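Long-range contacts in amino acid ABC transporter, periplasmic amino acid-binding protein, putative (Streptococcus pneumoniae, PDB 4I62), which probably delivers L-arginine to an ABC transporter at the cell membrane, holding the amino acid in the cleft between two lobes of a periplasmic binding protein type II fold: residues N46-P51 / P178-L183; V109-E114 / S226-M231; Q143-L148 / D167-S172. One frame throughout, in Å; residues are numbered along the deposited sequence.

From the N terminus, the chain first makes the loop 46-51 after strand 40-45. Contact 1 ties it to 178-183, at the start of helix 180-188, closing a loop of 126 residues and joining the two lobes across the arginine cleft. Contact 2 closes a loop of 111 residues, between 109-114, leading into helix 113-116, and strand 226-232 of the same lobe. The two cross, because their segments alternate along the chain. Both touch the arginine, and Phe49 packs on Tyr227. Contact 3 (143-148 with 167-172) closes a loop of 18 residues nested inside both. It lies in the second lobe, its nearest atoms about 12 Å from contact 1 and about 9 Å from contact 2.

Contact 1 (N46-P51 / P178-L183); sequences NPDFAP and PKNGNL. With ARG (arginine), chain B.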
loop_
_atom_site.group_PDB
_atom_site.type_symbol
_atom_site.label_atom_id
_atom_site.label_comp_id
_atom_site.label_asym_id
_atom_site.label_seq_id
_atom_site.Cartn_x
_atom_site.Cartn_y
_atom_site.Cartn_z
ATOM N N ASN A 46 2.194 5.772 -4.431
ATOM C CA ASN A 46 3.312 6.178 -3.583
ATOM C C ASN A 46 4.321 5.032 -3.522
ATOM O O ASN A 46 4.072 4.026 -2.831
ATOM C CB ASN A 46 2.788 6.502 -2.193
ATOM C CG ASN A 46 3.920 6.707 -1.210
ATOM O OD1 ASN A 46 4.023 6.001 -0.185
ATOM N ND2 ASN A 46 4.823 7.614 -1.550
ATOM N N PRO A 47 5.458 5.154 -4.241
ATOM C CA PRO A 47 6.358 3.998 -4.426
ATOM C C PRO A 47 7.366 3.757 -3.268
ATOM O O PRO A 47 8.583 3.762 -3.454
ATOM C CB PRO A 47 7.086 4.342 -5.724
ATOM C CG PRO A 47 7.194 5.836 -5.682
ATOM C CD PRO A 47 5.861 6.282 -5.105
ATOM N N ASP A 48 6.846 3.495 -2.077
ATOM C CA ASP A 48 7.612 3.198 -0.889
ATOM C C ASP A 48 6.841 2.104 -0.122
ATOM O O ASP A 48 6.529 2.336 1.047
ATOM C CB ASP A 48 7.665 4.481 -0.067
ATOM C CG ASP A 48 8.635 4.409 1.095
ATOM O OD1 ASP A 48 9.335 3.384 1.237
ATOM O OD2 ASP A 48 8.705 5.392 1.856
ATOM N N PHE A 49 6.504 0.996 -0.785
ATOM C CA PHE A 49 5.493 0.067 -0.294
ATOM C C PHE A 49 5.694 -1.305 -0.957
ATOM O O PHE A 49 4.761 -1.888 -1.520
ATOM C CB PHE A 49 4.087 0.660 -0.559
ATOM C CG PHE A 49 2.998 0.141 0.336
ATOM C CD1 PHE A 49 2.996 0.454 1.673
ATOM C CD2 PHE A 49 1.952 -0.639 -0.159
ATOM C CE1 PHE A 49 1.962 0.018 2.503
ATOM C CE2 PHE A 49 0.928 -1.069 0.646
ATOM C CZ PHE A 49 0.923 -0.747 1.996
ATOM N N ALA A 50 6.923 -1.837 -0.873
ATOM C CA ALA A 50 7.192 -3.153 -1.439
ATOM C C ALA A 50 6.333 -4.188 -0.704
ATOM O O ALA A 50 6.206 -4.125 0.530
ATOM C CB ALA A 50 8.663 -3.513 -1.301
ATOM N N PRO A 51 5.792 -5.180 -1.416
ATOM C CA PRO A 51 6.074 -5.552 -2.818
ATOM C C PRO A 51 5.204 -4.832 -3.863
ATOM O O PRO A 51 5.404 -5.033 -5.073
ATOM C CB PRO A 51 5.749 -7.071 -2.833
ATOM C CG PRO A 51 4.644 -7.187 -1.813
ATOM C CD PRO A 51 5.049 -6.250 -0.711
ATOM N N PRO A 178 4.597 11.351 6.479
ATOM C CA PRO A 178 4.257 11.127 5.072
ATOM C C PRO A 178 4.966 9.933 4.471
ATOM O O PRO A 178 4.329 9.230 3.695
ATOM C CB PRO A 178 4.687 12.433 4.380
ATOM C CG PRO A 178 4.518 13.450 5.428
ATOM C CD PRO A 178 4.871 12.777 6.742
ATOM N N LYS A 179 6.247 9.710 4.793
ATOM C CA LYS A 179 7.043 8.709 4.089
ATOM C C LYS A 179 7.297 7.456 4.912
ATOM O O LYS A 179 7.771 7.549 6.062
ATOM C CB LYS A 179 8.397 9.297 3.710
ATOM C CG LYS A 179 8.316 10.479 2.766
ATOM C CD LYS A 179 9.696 10.938 2.287
ATOM C CE LYS A 179 9.585 12.094 1.297
ATOM N NZ LYS A 179 10.913 12.599 0.837
ATOM N N ASN A 180 7.067 6.279 4.329
ATOM C CA ASN A 180 7.343 5.028 5.050
ATOM C C ASN A 180 8.807 4.883 5.415
ATOM O O ASN A 180 9.137 4.351 6.490
ATOM C CB ASN A 180 6.861 3.834 4.256
ATOM C CG ASN A 180 5.352 3.783 4.166
ATOM O OD1 ASN A 180 4.652 4.093 5.144
ATOM N ND2 ASN A 180 4.823 3.363 3.018
ATOM N N GLY A 181 9.707 5.313 4.542
ATOM C CA GLY A 181 11.118 5.229 4.869
ATOM C C GLY A 181 11.478 6.041 6.111
ATOM O O GLY A 181 12.395 5.696 6.873
ATOM N N ASN A 182 10.785 7.149 6.331
ATOM C CA ASN A 182 11.058 7.944 7.506
ATOM C C ASN A 182 10.519 7.289 8.778
ATOM O O ASN A 182 11.113 7.449 9.843
ATOM C CB ASN A 182 10.576 9.379 7.309
ATOM C CG ASN A 182 11.434 10.150 6.294
ATOM O OD1 ASN A 182 12.594 9.795 6.057
ATOM N ND2 ASN A 182 10.891 11.219 5.731
ATOM N N LEU A 183 9.444 6.521 8.667
ATOM C CA LEU A 183 8.971 5.715 9.808
ATOM C C LEU A 183 10.021 4.681 10.165
ATOM O O LEU A 183 10.297 4.433 11.359
ATOM C CB LEU A 183 7.645 5.019 9.466
ATOM C CG LEU A 183 6.454 5.982 9.401
ATOM C CD1 LEU A 183 5.234 5.349 8.691
ATOM C CD2 LEU A 183 6.052 6.467 10.784
HETATM N N ARG B . -3.482 0.026 2.818
HETATM C CA ARG B . -3.285 1.329 3.504
HETATM C C ARG B . -4.349 2.343 3.092
HETATM O O ARG B . -4.993 2.159 2.038
HETATM C CB ARG B . -1.874 1.847 3.302
HETATM C CG ARG B . -1.476 1.971 1.829
HETATM C CD ARG B . -0.189 2.750 1.652
HETATM N NE ARG B . 0.308 2.583 0.299
HETATM C CZ ARG B . 1.391 3.155 -0.188
HETATM N NH1 ARG B . 1.742 2.938 -1.451
HETATM N NH2 ARG B . 2.123 3.957 0.584
HETATM O OXT ARG B . -4.489 3.368 3.838
#
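Asn180 lays its amide ND2 at the edge of the Phe49 ring, near the ring plane and 3.7 Å from Phe49 CD1. The contact bridges the two lobes of a periplasmic binding protein type II fold, next to the bound arginine. The loop 46-51 belongs to one lobe. The start of helix 180-188 belongs to the other. The same Asn180 ND2 gives a nearly straight hydrogen bond to the backbone O of Asp48 (2.8 Å, 167° at the hydrogen). The acceptor lies close to the amide plane of Asn180. This bond fixes the amide rotation and holds ND2 beside the ring.

A second bond meets the first turn of the helix. Asp48 is deposited in two conformers. In the one described, Gly181 N donates to Asp48 OD2 at 2.9 Å, on the syn side of the carboxylate. A negative group in this place would probably be favoured by the helix N terminus. Lys179 is the N-cap residue. Phe205 of helix 199-208 touches both Asp48 and Asn180.

The arginine side chain lies over one face of Phe49. Arginine NE sits 3.4 Å above the Phe49 ring plane, over the ring centre. Asn46 grips the guanidinium with two acceptors. Asn46 O accepts from arginine NH1 at 2.9 Å. Pro47 is the centre of an inverse gamma turn, and Asp48 N also donates to this Asn46 O. Gln156, from the second lobe, bonds both Asn46 and the ligand. With CG anti to the backbone N (chi1 171°), the Asn46 amide stands beside its own carbonyl carbon, on the guanidinium side, and Asn46 OD1 accepts from arginine NH2 at 2.9 Å.

Contact 2 (V109-E114 / S226-M231); sequences VSKTDE and SYAVAM. With ARG (arginine), chain B.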
loop_
_atom_site.group_PDB
_atom_site.type_symbol
_atom_site.label_atom_id
_atom_site.label_comp_id
_atom_site.label_asym_id
_atom_site.label_seq_id
_atom_site.Cartn_x
_atom_site.Cartn_y
_atom_site.Cartn_z
ATOM N N VAL A 109 -4.200 0.348 -1.895
ATOM C CA VAL A 109 -5.285 1.108 -1.266
ATOM C C VAL A 109 -6.349 0.199 -0.654
ATOM O O VAL A 109 -6.980 -0.605 -1.386
ATOM C CB VAL A 109 -5.966 2.063 -2.277
ATOM C CG1 VAL A 109 -7.098 2.833 -1.627
ATOM C CG2 VAL A 109 -4.972 3.001 -2.897
ATOM N N SER A 110 -6.558 0.296 0.650
ATOM C CA SER A 110 -7.596 -0.444 1.308
ATOM C C SER A 110 -8.968 0.156 1.058
ATOM O O SER A 110 -9.192 1.376 1.139
ATOM C CB SER A 110 -7.357 -0.375 2.818
ATOM O OG SER A 110 -6.093 -0.932 3.190
ATOM N N LYS A 111 -9.967 -0.715 0.837
ATOM C CA LYS A 111 -11.357 -0.230 0.858
ATOM C C LYS A 111 -11.802 0.145 2.257
ATOM O O LYS A 111 -11.497 -0.552 3.244
ATOM C CB LYS A 111 -12.339 -1.289 0.409
ATOM C CG LYS A 111 -12.088 -1.679 -0.947
ATOM C CD LYS A 111 -13.098 -2.716 -1.432
ATOM C CE LYS A 111 -14.524 -2.236 -1.321
ATOM N NZ LYS A 111 -15.492 -3.338 -1.705
ATOM N N THR A 112 -12.507 1.248 2.368
ATOM C CA THR A 112 -13.170 1.570 3.631
ATOM C C THR A 112 -14.535 2.148 3.315
ATOM O O THR A 112 -14.781 2.581 2.193
ATOM C CB THR A 112 -12.403 2.602 4.451
ATOM O OG1 THR A 112 -12.461 3.861 3.791
ATOM C CG2 THR A 112 -10.949 2.204 4.695
ATOM N N ASP A 113 -15.428 2.171 4.298
ATOM C CA ASP A 113 -16.748 2.751 4.068
ATOM C C ASP A 113 -16.657 4.223 3.754
ATOM O O ASP A 113 -17.347 4.699 2.855
ATOM C CB ASP A 113 -17.680 2.519 5.262
ATOM C CG ASP A 113 -18.160 1.082 5.350
ATOM O OD1 ASP A 113 -17.916 0.310 4.397
ATOM O OD2 ASP A 113 -18.807 0.727 6.365
ATOM N N GLU A 114 -15.799 4.949 4.455
ATOM C CA GLU A 114 -15.650 6.355 4.151
ATOM C C GLU A 114 -15.152 6.550 2.726
ATOM O O GLU A 114 -15.668 7.388 1.973
ATOM C CB GLU A 114 -14.727 7.028 5.160
ATOM C CG GLU A 114 -15.421 7.347 6.465
ATOM C CD GLU A 114 -16.656 8.212 6.263
ATOM O OE1 GLU A 114 -16.513 9.363 5.786
ATOM O OE2 GLU A 114 -17.772 7.737 6.572
ATOM N N SER A 226 -9.049 -5.185 2.577
ATOM C CA SER A 226 -8.857 -5.619 1.199
ATOM C C SER A 226 -8.395 -4.486 0.315
ATOM O O SER A 226 -8.949 -3.375 0.361
ATOM C CB SER A 226 -10.170 -6.152 0.650
ATOM O OG SER A 226 -10.574 -7.289 1.401
ATOM N N TYR A 227 -7.347 -4.743 -0.489
ATOM C CA TYR A 227 -6.865 -3.756 -1.424
ATOM C C TYR A 227 -7.713 -3.775 -2.709
ATOM O O TYR A 227 -8.137 -4.833 -3.169
ATOM C CB TYR A 227 -5.423 -4.031 -1.852
ATOM C CG TYR A 227 -4.349 -3.908 -0.825
ATOM C CD1 TYR A 227 -4.597 -3.453 0.459
ATOM C CD2 TYR A 227 -3.047 -4.269 -1.177
ATOM C CE1 TYR A 227 -3.535 -3.351 1.395
ATOM C CE2 TYR A 227 -2.009 -4.180 -0.272
ATOM C CZ TYR A 227 -2.258 -3.731 1.005
ATOM O OH TYR A 227 -1.176 -3.636 1.870
ATOM N N ALA A 228 -7.916 -2.578 -3.263
ATOM C CA ALA A 228 -8.676 -2.421 -4.488
ATOM C C ALA A 228 -8.155 -1.203 -5.242
ATOM O O ALA A 228 -7.430 -0.351 -4.681
ATOM C CB ALA A 228 -10.151 -2.299 -4.172
ATOM N N VAL A 229 -8.503 -1.116 -6.519
ATOM C CA VAL A 229 -8.185 0.046 -7.330
ATOM C C VAL A 229 -9.269 1.095 -7.139
ATOM O O VAL A 229 -10.455 0.781 -7.240
ATOM C CB VAL A 229 -8.113 -0.368 -8.797
ATOM C CG1 VAL A 229 -7.930 0.852 -9.710
ATOM C CG2 VAL A 229 -7.046 -1.438 -9.009
ATOM N N ALA A 230 -8.858 2.333 -6.841
ATOM C CA ALA A 230 -9.851 3.413 -6.663
ATOM C C ALA A 230 -9.965 4.231 -7.916
ATOM O O ALA A 230 -8.973 4.484 -8.631
ATOM C CB ALA A 230 -9.449 4.328 -5.501
ATOM N N MET A 231 -11.178 4.676 -8.177
ATOM C CA MET A 231 -11.455 5.518 -9.328
ATOM C C MET A 231 -12.606 6.467 -8.973
ATOM O O MET A 231 -13.229 6.338 -7.918
ATOM C CB MET A 231 -11.773 4.663 -10.559
ATOM C CG MET A 231 -13.038 3.885 -10.441
ATOM S SD MET A 231 -13.089 2.452 -11.551
ATOM C CE MET A 231 -12.128 1.269 -10.595
HETATM N N ARG B . -3.482 0.026 2.818
HETATM C CA ARG B . -3.285 1.329 3.504
HETATM C C ARG B . -4.349 2.343 3.092
HETATM O O ARG B . -4.993 2.159 2.038
HETATM C CB ARG B . -1.874 1.847 3.302
HETATM C CG ARG B . -1.476 1.971 1.829
HETATM C CD ARG B . -0.189 2.750 1.652
HETATM N NE ARG B . 0.308 2.583 0.299
HETATM C CZ ARG B . 1.391 3.155 -0.188
HETATM N NH1 ARG B . 1.742 2.938 -1.451
HETATM N NH2 ARG B . 2.123 3.957 0.584
HETATM O OXT ARG B . -4.489 3.368 3.838
HETATM O O HOH W 1 -4.612 -0.109 -4.804
HETATM O O HOH W 2 -11.190 -3.278 3.260
#
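Val109, Ser110 and Lys111 meet Ser226, Tyr227 and Ala228 mainly through backbone atoms. Two hydrogen bonds frame a single antiparallel bridge. Ala228 N donates to Val109 O at 2.9 Å, and Lys111 N donates to Ser226 O at 2.9 Å. Ser110 and Tyr227 lie between them as the non-hydrogen-bonded pair. Their CA-H groups add weaker contacts, with Tyr227 CA 3.2 Å from Val109 O.

Water extends the bridge at both ends. One water links Val109 N to Ala228 O. Another links Lys111 O to Ser226 N.

Apolar contact is slight. Lys111 CG lies 3.8 Å from Ala228 CB, and Phe121 touches both side chains.

The ligand bonds come from Ser110. Ser110 N donates almost straight to arginine O (2.8 Å, 173°). Ser110 OG accepts from arginine N at 2.8 Å and is also bonded to Asp225. Ser110 OG lies near the plane of the Tyr227 ring, at its edge. Tyr227 OH is bonded to Glu198 of the second lobe. Arg115 bonds the ligand as well, probably at its alpha-carboxylate, as in relatives. Such anchors for the alpha-amino and alpha-carboxylate groups are typical of the amino acid site in family 3 solute-binding proteins.

Contact 3 (Q143-L148 / D167-S172); sequences QSVNDL and DLLQNS
Val145 CG1 rests 3.7 Å from CD2 of Leu169. Leu169 CD2 also meets Leu148 CD1, and Leu169 CD1 lies equally close to Leu148 CD1 (4.0 Å). This is the tight part of the contact. Both partners of Leu169 come from the 3-10 turn 145-148, and the side chains cross obliquely. Leu148 and Leu169 are buried, and both also touch Val153 of strand 152-156. Tyr142 and Leu217 pack on Leu148, and Phe219 packs on Val145.

One polar bond adds to the apolar contact. Ser172 OG donates to Leu148 O at 2.7 Å, and chi1 of -55° turns OG toward that oxygen. The donor sits above the carbonyl plane, 60° out of it. Ser172 also ends the type I beta turn 169-172, closed by its N bonding to Leu169 O. This turn leads from helix 160-168 into strand 173-177, within a beta-alpha-beta unit of the second lobe.

The outer side is looser. Gln170 and Asn171 are exposed, and Gln143 and Ser144 each have two deposited conformers. Several bonds there are local. Asp147 OD2 takes both Gln143 N and Ser144 N, and Gln170 NE2 donates to Asp167 O. Gln143 NE2 reaches Asp216.

The methyl contacts set little direction by themselves. The Ser172 hydroxyl bond to Leu148 O gives them a specific polar tie between the two turns.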
loop_
_atom_site.group_PDB
_atom_site.type_symbol
_atom_site.label_atom_id
_atom_site.label_comp_id
_atom_site.label_asym_id
_atom_site.label_seq_id
_atom_site.Cartn_x
_atom_site.Cartn_y
_atom_site.Cartn_z
ATOM N N GLN A 143 2.589 -8.016 22.655
ATOM C CA GLN A 143 1.658 -9.131 22.390
ATOM C C GLN A 143 0.288 -8.643 21.982
ATOM O O GLN A 143 -0.411 -9.236 21.154
ATOM C CB GLN A 143 1.463 -9.976 23.659
ATOM C CG GLN A 143 2.707 -10.661 24.102
ATOM C CD GLN A 143 3.170 -11.695 23.105
ATOM O OE1 GLN A 143 2.360 -12.437 22.538
ATOM N NE2 GLN A 143 4.484 -11.748 22.876
ATOM N N SER A 144 -0.120 -7.578 22.649
ATOM C CA SER A 144 -1.443 -7.078 22.468
ATOM C C SER A 144 -1.343 -5.593 22.614
ATOM O O SER A 144 -0.404 -5.021 23.142
ATOM C CB SER A 144 -2.408 -7.631 23.513
ATOM O OG SER A 144 -2.164 -7.054 24.789
ATOM N N VAL A 145 -2.350 -4.986 22.080
ATOM C CA VAL A 145 -2.570 -3.559 22.091
ATOM C C VAL A 145 -2.334 -2.959 23.486
ATOM O O VAL A 145 -1.794 -1.835 23.563
ATOM C CB VAL A 145 -3.972 -3.261 21.505
ATOM C CG1 VAL A 145 -4.507 -1.898 21.938
ATOM C CG2 VAL A 145 -3.918 -3.374 19.984
ATOM N N ASN A 146 -2.663 -3.673 24.558
ATOM C CA ASN A 146 -2.415 -3.100 25.867
ATOM C C ASN A 146 -0.940 -2.787 26.116
ATOM O O ASN A 146 -0.618 -1.857 26.872
ATOM C CB ASN A 146 -2.918 -4.040 26.960
ATOM C CG ASN A 146 -2.879 -3.395 28.299
ATOM O OD1 ASN A 146 -3.629 -2.451 28.565
ATOM N ND2 ASN A 146 -2.030 -3.913 29.176
ATOM N N ASP A 147 -0.053 -3.557 25.488
ATOM C CA ASP A 147 1.386 -3.342 25.647
ATOM C C ASP A 147 1.888 -2.051 25.001
ATOM O O ASP A 147 3.043 -1.645 25.232
ATOM C CB ASP A 147 2.173 -4.525 25.070
ATOM C CG ASP A 147 1.877 -5.806 25.781
ATOM O OD1 ASP A 147 1.749 -5.799 27.027
ATOM O OD2 ASP A 147 1.730 -6.839 25.095
ATOM N N LEU A 148 1.064 -1.405 24.192
ATOM C CA LEU A 148 1.437 -0.145 23.570
ATOM C C LEU A 148 1.160 1.062 24.464
ATOM O O LEU A 148 1.498 2.208 24.064
ATOM C CB LEU A 148 0.751 -0.010 22.208
ATOM C CG LEU A 148 1.126 -1.092 21.209
ATOM C CD1 LEU A 148 0.272 -0.980 19.970
ATOM C CD2 LEU A 148 2.610 -1.004 20.840
ATOM N N ASP A 167 -7.772 5.676 16.708
ATOM C CA ASP A 167 -9.017 5.195 17.271
ATOM C C ASP A 167 -8.849 4.280 18.474
ATOM O O ASP A 167 -9.708 4.240 19.343
ATOM C CB ASP A 167 -9.856 4.503 16.205
ATOM C CG ASP A 167 -10.419 5.464 15.170
ATOM O OD1 ASP A 167 -10.383 6.702 15.344
ATOM O OD2 ASP A 167 -10.933 4.938 14.153
ATOM N N LEU A 168 -7.721 3.580 18.558
ATOM C CA LEU A 168 -7.487 2.566 19.591
ATOM C C LEU A 168 -6.440 2.905 20.641
ATOM O O LEU A 168 -6.490 2.399 21.769
ATOM C CB LEU A 168 -7.102 1.237 18.973
ATOM C CG LEU A 168 -8.156 0.509 18.163
ATOM C CD1 LEU A 168 -7.495 -0.707 17.540
ATOM C CD2 LEU A 168 -9.308 0.101 19.065
ATOM N N LEU A 169 -5.474 3.729 20.253
ATOM C CA LEU A 169 -4.284 3.904 21.083
ATOM C C LEU A 169 -4.240 5.240 21.839
ATOM O O LEU A 169 -3.244 5.972 21.772
ATOM C CB LEU A 169 -3.017 3.673 20.238
ATOM C CG LEU A 169 -2.971 2.341 19.474
ATOM C CD1 LEU A 169 -1.677 2.267 18.642
ATOM C CD2 LEU A 169 -3.115 1.126 20.390
ATOM N N GLN A 170 -5.304 5.538 22.574
ATOM C CA GLN A 170 -5.380 6.776 23.359
ATOM C C GLN A 170 -4.313 6.913 24.439
ATOM O O GLN A 170 -4.060 8.025 24.900
ATOM C CB GLN A 170 -6.763 6.939 23.995
ATOM C CG GLN A 170 -7.846 7.405 23.027
ATOM C CD GLN A 170 -8.327 6.301 22.108
ATOM O OE1 GLN A 170 -8.071 5.116 22.325
ATOM N NE2 GLN A 170 -9.011 6.684 21.046
ATOM N N ASN A 171 -3.713 5.803 24.854
ATOM C CA ASN A 171 -2.686 5.843 25.883
ATOM C C ASN A 171 -1.275 5.855 25.309
ATOM O O ASN A 171 -0.308 5.705 26.056
ATOM C CB ASN A 171 -2.829 4.669 26.863
ATOM C CG ASN A 171 -4.098 4.720 27.673
ATOM O OD1 ASN A 171 -4.593 5.792 28.002
ATOM N ND2 ASN A 171 -4.622 3.547 28.018
ATOM N N SER A 172 -1.177 6.027 23.994
ATOM C CA SER A 172 0.107 6.039 23.297
ATOM C C SER A 172 0.385 7.426 22.719
ATOM O O SER A 172 -0.544 8.193 22.465
ATOM C CB SER A 172 0.103 5.022 22.136
ATOM O OG SER A 172 -0.236 3.698 22.566
#